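Local structure of flagellar biosynthesis protein FlaG (Helicobacter pylori, 6JSX) at residues E8-S11 with E12-E16. The protein belongs to the FlaG family of flagellar proteins and probably takes part in building the bacterial flagellum. Residues are numbered along the deposited sequence; the frame is centred on the assembly and turned at random.
Sequences ELLS and ERLNE
Leu-10 and Leu-14, one turn apart on helix 4-21, run side by side and point the same way, their CD1 atoms 3.6 Å apart. On the neighbouring side of the same turn, Leu-9 meets Arg-13 differently: with its CG anti to the backbone N (chi1 -175°), Leu-9 brings CD1 obliquely up to the guanidinium, 4.0 Å from NH1 of Arg-13.

Glu-12, Arg-13 and Glu-16 form a salt-bridge network. Arg-13 bends at chi2 (-58°), and its NH2 meets OE2 of Glu-16 at 2.9 Å, the carboxylate oxygen lying in the guanidinium plane at its edge. OE1 of Glu-12 is 3.9 Å from NH1 of Arg-13, a long salt bridge; it lies well out of the guanidinium plane, so no N-H points at it.

Backbone bonding is plain alpha-helix, i to i+4. Glu-12 N to Glu-8 O is the longest of the four at 3.2 Å, while Asn-15 N to Ser-11 O, at 2.8 Å, is the shortest. Leu-14 N reaches Leu-10 O from above the carbonyl plane, at 3.0 Å. OG of Ser-11, turned to the side of its own backbone N (chi1 -69°), hydrogen-bonds to the carbonyl oxygen of Leu-7 one turn back, which satisfies the hydroxyl of this buried residue within the helix.

On the sheet side, Ser-11 and Leu-14 touch Phe-27 of strand 26-30, and the Asn-15 amide donates from ND2 to the Phe-27 carbonyl, tying helix to sheet. Toward the second subunit, Leu-9 packs on its Ile-71, Leu-10 and Arg-13 on its Val-67, and Leu-14 on its Met-64, all from that subunit's helix 54-72, so this part of helix 4-21 lies in the interface between the two subunits of the assembly.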
loop_
_atom_site.group_PDB
_atom_site.type_symbol
_atom_site.label_atom_id
_atom_site.label_comp_id
_atom_site.label_asym_id
_atom_site.label_seq_id
_atom_site.Cartn_x
_atom_site.Cartn_y
_atom_site.Cartn_z
ATOM N N GLU A 8 12.672 6.863 -0.602
ATOM C CA GLU A 8 12.979 7.114 0.804
ATOM C C GLU A 8 11.966 8.072 1.391
ATOM O O GLU A 8 11.426 7.845 2.480
ATOM C CB GLU A 8 14.387 7.688 0.967
ATOM C CG GLU A 8 15.489 6.663 0.765
ATOM C CD GLU A 8 16.784 7.037 1.457
ATOM O OE1 GLU A 8 16.887 8.176 1.968
ATOM O OE2 GLU A 8 17.698 6.182 1.497
ATOM N N LEU A 9 11.707 9.141 0.647
ATOM C CA LEU A 9 10.767 10.181 1.057
ATOM C C LEU A 9 9.347 9.624 1.081
ATOM O O LEU A 9 8.630 9.782 2.067
ATOM C CB LEU A 9 10.884 11.378 0.105
ATOM C CG LEU A 9 10.110 12.671 0.346
ATOM C CD1 LEU A 9 10.480 13.321 1.674
ATOM C CD2 LEU A 9 10.376 13.619 -0.805
ATOM N N LEU A 10 8.963 8.950 -0.002
ATOM C CA LEU A 10 7.679 8.247 -0.110
ATOM C C LEU A 10 7.455 7.296 1.063
ATOM O O LEU A 10 6.319 7.061 1.474
ATOM C CB LEU A 10 7.655 7.449 -1.419
ATOM C CG LEU A 10 6.361 6.901 -2.038
ATOM C CD1 LEU A 10 6.178 5.408 -1.795
ATOM C CD2 LEU A 10 5.156 7.683 -1.560
ATOM N N SER A 11 8.543 6.740 1.594
ATOM C CA SER A 11 8.444 5.819 2.714
ATOM C C SER A 11 8.098 6.554 4.006
ATOM O O SER A 11 7.171 6.156 4.716
ATOM C CB SER A 11 9.728 4.998 2.872
ATOM O OG SER A 11 9.882 4.080 1.799
ATOM N N GLU A 12 8.839 7.621 4.307
ATOM C CA GLU A 12 8.569 8.430 5.498
ATOM C C GLU A 12 7.116 8.910 5.529
ATOM O O GLU A 12 6.449 8.853 6.569
ATOM C CB GLU A 12 9.494 9.644 5.558
ATOM C CG GLU A 12 10.946 9.332 5.743
ATOM C CD GLU A 12 11.796 10.581 5.656
ATOM O OE1 GLU A 12 11.230 11.696 5.751
ATOM O OE2 GLU A 12 13.026 10.448 5.481
ATOM N N ARG A 13 6.631 9.374 4.381
ATOM C CA ARG A 13 5.278 9.890 4.289
ATOM C C ARG A 13 4.263 8.775 4.490
ATOM O O ARG A 13 3.310 8.919 5.252
ATOM C CB ARG A 13 5.074 10.599 2.951
ATOM C CG ARG A 13 6.011 11.794 2.755
ATOM C CD ARG A 13 5.847 12.841 3.856
ATOM N NE ARG A 13 7.025 13.696 3.961
ATOM C CZ ARG A 13 7.733 13.870 5.073
ATOM N NH1 ARG A 13 8.794 14.666 5.065
ATOM N NH2 ARG A 13 7.383 13.256 6.196
ATOM N N LEU A 14 4.487 7.655 3.815
ATOM C CA LEU A 14 3.639 6.481 3.984
ATOM C C LEU A 14 3.589 6.014 5.432
ATOM O O LEU A 14 2.511 5.747 5.962
ATOM C CB LEU A 14 4.091 5.345 3.059
ATOM C CG LEU A 14 3.382 5.375 1.699
ATOM C CD1 LEU A 14 3.896 4.312 0.747
ATOM C CD2 LEU A 14 1.881 5.209 1.900
ATOM N N ASN A 15 4.755 5.926 6.068
ATOM C CA ASN A 15 4.833 5.483 7.452
ATOM C C ASN A 15 4.114 6.441 8.405
ATOM O O ASN A 15 3.446 5.999 9.339
ATOM C CB ASN A 15 6.290 5.255 7.891
ATOM C CG ASN A 15 6.909 3.980 7.289
ATOM O OD1 ASN A 15 6.235 2.966 7.094
ATOM N ND2 ASN A 15 8.199 4.038 7.006
ATOM N N GLU A 16 4.238 7.744 8.161
ATOM C CA GLU A 16 3.557 8.749 8.987
ATOM C C GLU A 16 2.056 8.583 8.914
ATOM O O GLU A 16 1.353 8.691 9.913
ATOM C CB GLU A 16 3.906 10.160 8.533
ATOM C CG GLU A 16 5.226 10.666 9.040
ATOM C CD GLU A 16 5.468 12.085 8.612
ATOM O OE1 GLU A 16 4.563 12.652 7.957
ATOM O OE2 GLU A 16 6.551 12.630 8.926
#